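Local atomic coordinates of elongation factor 1-beta (Pyrococcus horikoshii OT-3, PDB entry 7CSL), a protein that probably promotes the exchange of GDP for GTP on elongation factor 1-alpha, regenerating the form that joins aminoacyl-tRNA. Residues 32-42 / 54-65. Sequence-based numbering, arbitrary orientation.
Sequences IPEKYGLAKVE and KFYVLGRDEEGY
Tyr-56 OH takes a hydrogen bond from Lys-54 NZ (2.8 Å) and lies 3.1 Å from Glu-42 OE1 on the partner strand, whose carboxylate plane stands nearly perpendicular to the phenol ring. The other carboxylate oxygen, Glu-42 OE2, forms a salt bridge with Lys-40 NZ, which approaches from above the carboxylate plane. The Lys-40 chain runs alongside the tyrosine: CG lies between the backbone N and carbonyl carbon (chi1 62°), and the extended remainder carries CE to 3.8 Å from the ring centroid, with the ammonium beyond it in a cation-pi contact. A long aliphatic chain ending in a charge suits this place, since it both covers an aromatic face and reaches the glutamate. A serine in place of Tyr-56 would probably leave the Lys-40 chain without its aromatic surface and Lys-54 NZ without its hydroxyl acceptor.

Beneath these side chains the antiparallel ladder is interrupted by a classic beta bulge. Ala-39 and Lys-40 together face Tyr-56: Ala-39 N donates to Tyr-56 O (2.8 Å), whereas Tyr-56 N donates to Lys-40 O (2.9 Å). Beyond the strands, Lys-35 CE sits 3.8 Å over the Tyr-65 ring centroid, and Arg-60 CB covers the opposite face. The same tyrosine turns its edge toward the Tyr-36 ring, planes 76° apart, while a water links Tyr-65 OH to Lys-35 O.

Across the sheet from Tyr-56, Val-41 CG1 lies over one face of the Phe-55 ring in a CH-pi contact and Leu-38 CD1 meets the ring edge at Phe-55 CD2 (3.8 Å); these branched apolar chains, with Val-57, turn toward helices 21-29 and 67-75 of a ferredoxin-like alpha/beta fold. Lys-40 and Tyr-56 pack on another protein chain, and strand 50-59 also pairs with strand 6-14, so that strand 37-47 is an edge strand of the sheet within this chain.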
loop_
_atom_site.group_PDB
_atom_site.type_symbol
_atom_site.label_atom_id
_atom_site.label_comp_id
_atom_site.label_asym_id
_atom_site.label_seq_id
_atom_site.Cartn_x
_atom_site.Cartn_y
_atom_site.Cartn_z
ATOM N N ILE C 32 -15.109 -12.125 13.694
ATOM C CA ILE C 32 -13.720 -11.675 13.975
ATOM C C ILE C 32 -13.123 -12.554 15.099
ATOM O O ILE C 32 -13.672 -12.615 16.191
ATOM C CB ILE C 32 -13.658 -10.220 14.439
ATOM C CG1 ILE C 32 -14.182 -9.273 13.331
ATOM C CG2 ILE C 32 -12.226 -9.835 14.807
ATOM C CD1 ILE C 32 -14.697 -7.969 13.876
ATOM N N PRO C 33 -11.983 -13.213 14.845
ATOM C CA PRO C 33 -11.403 -14.069 15.894
ATOM C C PRO C 33 -10.977 -13.330 17.165
ATOM O O PRO C 33 -10.602 -12.151 17.109
ATOM C CB PRO C 33 -10.205 -14.698 15.205
ATOM C CG PRO C 33 -10.501 -14.636 13.748
ATOM C CD PRO C 33 -11.289 -13.371 13.557
ATOM N N GLU C 34 -10.997 -14.055 18.284
ATOM C CA GLU C 34 -10.822 -13.500 19.615
ATOM C C GLU C 34 -9.570 -12.637 19.788
ATOM O O GLU C 34 -9.642 -11.634 20.485
ATOM C CB GLU C 34 -10.833 -14.604 20.705
ATOM C CG GLU C 34 -10.878 -14.062 22.144
ATOM C CD GLU C 34 -10.727 -15.140 23.229
ATOM O OE1 GLU C 34 -11.185 -16.285 23.012
ATOM O OE2 GLU C 34 -10.171 -14.838 24.320
ATOM N N LYS C 35 -8.443 -13.030 19.205
ATOM C CA LYS C 35 -7.207 -12.250 19.355
ATOM C C LYS C 35 -7.194 -10.963 18.508
ATOM O O LYS C 35 -6.282 -10.174 18.693
ATOM C CB LYS C 35 -5.923 -13.049 19.076
ATOM C CG LYS C 35 -5.667 -13.483 17.640
ATOM C CD LYS C 35 -4.355 -14.281 17.583
ATOM C CE LYS C 35 -3.832 -14.513 16.173
ATOM N NZ LYS C 35 -4.887 -15.098 15.308
ATOM N N TYR C 36 -8.183 -10.747 17.631
ATOM C CA TYR C 36 -8.338 -9.435 16.948
ATOM C C TYR C 36 -9.344 -8.595 17.718
ATOM O O TYR C 36 -10.122 -9.118 18.495
ATOM C CB TYR C 36 -8.755 -9.628 15.499
ATOM C CG TYR C 36 -7.821 -10.490 14.718
ATOM C CD1 TYR C 36 -6.709 -9.962 14.091
ATOM C CD2 TYR C 36 -8.034 -11.850 14.602
ATOM C CE1 TYR C 36 -5.854 -10.775 13.379
ATOM C CE2 TYR C 36 -7.183 -12.666 13.894
ATOM C CZ TYR C 36 -6.093 -12.125 13.292
ATOM O OH TYR C 36 -5.239 -12.895 12.573
ATOM N N GLY C 37 -9.299 -7.293 17.530
ATOM C CA GLY C 37 -10.269 -6.414 18.105
ATOM C C GLY C 37 -10.863 -5.601 17.023
ATOM O O GLY C 37 -10.530 -5.777 15.872
ATOM N N LEU C 38 -11.720 -4.664 17.392
ATOM C CA LEU C 38 -12.427 -3.851 16.422
ATOM C C LEU C 38 -12.523 -2.436 16.936
ATOM O O LEU C 38 -13.091 -2.211 17.991
ATOM C CB LEU C 38 -13.838 -4.422 16.212
ATOM C CG LEU C 38 -14.715 -3.719 15.195
ATOM C CD1 LEU C 38 -14.156 -3.836 13.784
ATOM C CD2 LEU C 38 -16.098 -4.324 15.202
ATOM N N ALA C 39 -11.959 -1.483 16.203
ATOM C CA ALA C 39 -11.985 -0.085 16.648
ATOM C C ALA C 39 -13.303 0.579 16.288
ATOM O O ALA C 39 -13.831 1.301 17.093
ATOM C CB ALA C 39 -10.790 0.719 16.092
ATOM N N LYS C 40 -13.826 0.292 15.095
ATOM C CA LYS C 40 -15.066 0.863 14.607
ATOM C C LYS C 40 -15.477 0.292 13.251
ATOM O O LYS C 40 -14.683 -0.297 12.519
ATOM C CB LYS C 40 -14.983 2.389 14.451
ATOM C CG LYS C 40 -13.957 2.870 13.446
ATOM C CD LYS C 40 -14.057 4.375 13.337
ATOM C CE LYS C 40 -13.165 4.872 12.223
ATOM N NZ LYS C 40 -13.164 6.350 12.249
ATOM N N VAL C 41 -16.737 0.504 12.920
ATOM C CA VAL C 41 -17.258 0.146 11.615
ATOM C C VAL C 41 -17.813 1.424 11.011
ATOM O O VAL C 41 -18.588 2.102 11.666
ATOM C CB VAL C 41 -18.368 -0.917 11.722
ATOM C CG1 VAL C 41 -18.692 -1.463 10.343
ATOM C CG2 VAL C 41 -17.918 -2.058 12.618
ATOM N N GLU C 42 -17.403 1.742 9.788
ATOM C CA GLU C 42 -17.957 2.854 9.069
ATOM C C GLU C 42 -18.691 2.342 7.845
ATOM O O GLU C 42 -18.348 1.299 7.300
ATOM C CB GLU C 42 -16.867 3.813 8.652
ATOM C CG GLU C 42 -16.050 4.262 9.836
ATOM C CD GLU C 42 -15.372 5.568 9.593
ATOM O OE1 GLU C 42 -14.652 5.677 8.580
ATOM O OE2 GLU C 42 -15.548 6.459 10.439
ATOM N N LYS C 54 -16.867 -0.744 6.302
ATOM C CA LYS C 54 -15.417 -0.683 6.538
ATOM C C LYS C 54 -15.099 -0.928 8.010
ATOM O O LYS C 54 -15.390 -0.121 8.866
ATOM C CB LYS C 54 -14.872 0.644 6.030
ATOM C CG LYS C 54 -14.726 0.646 4.511
ATOM C CD LYS C 54 -14.578 2.058 3.957
ATOM C CE LYS C 54 -13.298 2.762 4.369
ATOM N NZ LYS C 54 -13.478 3.686 5.526
ATOM N N PHE C 55 -14.563 -2.116 8.272
ATOM C CA PHE C 55 -14.163 -2.591 9.575
ATOM C C PHE C 55 -12.710 -2.228 9.894
ATOM O O PHE C 55 -11.801 -2.658 9.208
ATOM C CB PHE C 55 -14.317 -4.116 9.629
ATOM C CG PHE C 55 -15.757 -4.578 9.692
ATOM C CD1 PHE C 55 -16.560 -4.539 8.571
ATOM C CD2 PHE C 55 -16.305 -5.051 10.881
ATOM C CE1 PHE C 55 -17.875 -4.970 8.640
ATOM C CE2 PHE C 55 -17.612 -5.480 10.958
ATOM C CZ PHE C 55 -18.400 -5.420 9.853
ATOM N N TYR C 56 -12.514 -1.463 10.954
ATOM C CA TYR C 56 -11.186 -1.092 11.450
ATOM C C TYR C 56 -10.761 -2.183 12.428
ATOM O O TYR C 56 -10.993 -2.091 13.638
ATOM C CB TYR C 56 -11.224 0.298 12.046
ATOM C CG TYR C 56 -11.448 1.331 10.979
ATOM C CD1 TYR C 56 -12.680 1.419 10.307
ATOM C CD2 TYR C 56 -10.434 2.182 10.588
ATOM C CE1 TYR C 56 -12.882 2.321 9.276
ATOM C CE2 TYR C 56 -10.635 3.124 9.567
ATOM C CZ TYR C 56 -11.867 3.189 8.913
ATOM O OH TYR C 56 -12.105 4.106 7.887
ATOM N N VAL C 57 -10.160 -3.230 11.882
ATOM C CA VAL C 57 -9.752 -4.391 12.686
ATOM C C VAL C 57 -8.415 -4.088 13.370
ATOM O O VAL C 57 -7.486 -3.678 12.702
ATOM C CB VAL C 57 -9.640 -5.652 11.821
ATOM C CG1 VAL C 57 -9.378 -6.912 12.655
ATOM C CG2 VAL C 57 -10.945 -5.886 11.028
ATOM N N LEU C 58 -8.336 -4.372 14.682
ATOM C CA LEU C 58 -7.136 -4.256 15.475
ATOM C C LEU C 58 -6.401 -5.583 15.529
ATOM O O LEU C 58 -6.990 -6.668 15.749
ATOM C CB LEU C 58 -7.462 -3.798 16.907
ATOM C CG LEU C 58 -8.303 -2.531 16.962
ATOM C CD1 LEU C 58 -8.776 -2.229 18.365
ATOM C CD2 LEU C 58 -7.498 -1.380 16.338
ATOM N N GLY C 59 -5.107 -5.509 15.351
ATOM C CA GLY C 59 -4.256 -6.692 15.405
ATOM C C GLY C 59 -2.860 -6.373 15.906
ATOM O O GLY C 59 -2.638 -5.340 16.551
ATOM N N ARG C 60 -1.916 -7.256 15.561
ATOM C CA ARG C 60 -0.516 -7.164 15.981
ATOM C C ARG C 60 0.447 -7.367 14.815
ATOM O O ARG C 60 0.240 -8.194 13.950
ATOM C CB ARG C 60 -0.187 -8.192 17.081
ATOM C CG ARG C 60 -0.720 -7.768 18.437
ATOM C CD ARG C 60 -0.001 -8.463 19.582
ATOM N NE ARG C 60 1.344 -7.929 19.825
ATOM C CZ ARG C 60 1.628 -6.744 20.387
ATOM N NH1 ARG C 60 0.672 -5.893 20.768
ATOM N NH2 ARG C 60 2.897 -6.387 20.548
ATOM N N ASP C 61 1.530 -6.609 14.825
ATOM C CA ASP C 61 2.446 -6.626 13.719
ATOM C C ASP C 61 3.459 -7.748 13.995
ATOM O O ASP C 61 4.599 -7.477 14.360
ATOM C CB ASP C 61 3.078 -5.251 13.604
ATOM C CG ASP C 61 4.005 -5.124 12.455
ATOM O OD1 ASP C 61 4.226 -6.115 11.704
ATOM O OD2 ASP C 61 4.534 -3.989 12.330
ATOM N N GLU C 62 3.008 -8.988 13.751
ATOM C CA GLU C 62 3.704 -10.261 14.074
ATOM C C GLU C 62 3.204 -11.384 13.204
ATOM O O GLU C 62 2.045 -11.372 12.791
ATOM C CB GLU C 62 3.329 -10.768 15.459
ATOM C CG GLU C 62 3.615 -9.875 16.603
ATOM C CD GLU C 62 3.094 -10.452 17.881
ATOM O OE1 GLU C 62 2.851 -11.681 17.962
ATOM O OE2 GLU C 62 2.907 -9.667 18.819
ATOM N N GLU C 63 4.041 -12.414 13.030
ATOM C CA GLU C 63 3.607 -13.706 12.443
ATOM C C GLU C 63 2.437 -14.249 13.256
ATOM O O GLU C 63 2.370 -14.045 14.466
ATOM C CB GLU C 63 4.751 -14.753 12.453
ATOM C CG GLU C 63 4.412 -16.069 11.738
ATOM C CD GLU C 63 5.631 -16.865 11.240
ATOM O OE1 GLU C 63 6.785 -16.424 11.420
ATOM O OE2 GLU C 63 5.436 -17.955 10.652
ATOM N N GLY C 64 1.525 -14.939 12.591
ATOM C CA GLY C 64 0.313 -15.430 13.227
ATOM C C GLY C 64 -0.881 -14.487 13.086
ATOM O O GLY C 64 -2.012 -14.920 13.226
ATOM N N TYR C 65 -0.637 -13.207 12.822
ATOM C CA TYR C 65 -1.728 -12.254 12.565
ATOM C C TYR C 65 -1.824 -11.920 11.077
ATOM O O TYR C 65 -0.819 -11.727 10.384
ATOM C CB TYR C 65 -1.564 -10.985 13.368
ATOM C CG TYR C 65 -1.773 -11.119 14.865
ATOM C CD1 TYR C 65 -0.841 -11.816 15.677
ATOM C CD2 TYR C 65 -2.849 -10.499 15.489
ATOM C CE1 TYR C 65 -0.999 -11.876 17.054
ATOM C CE2 TYR C 65 -3.027 -10.588 16.871
ATOM C CZ TYR C 65 -2.100 -11.273 17.650
ATOM O OH TYR C 65 -2.304 -11.352 19.009
HETATM O O HOH W 1 -3.842 -9.417 20.276
#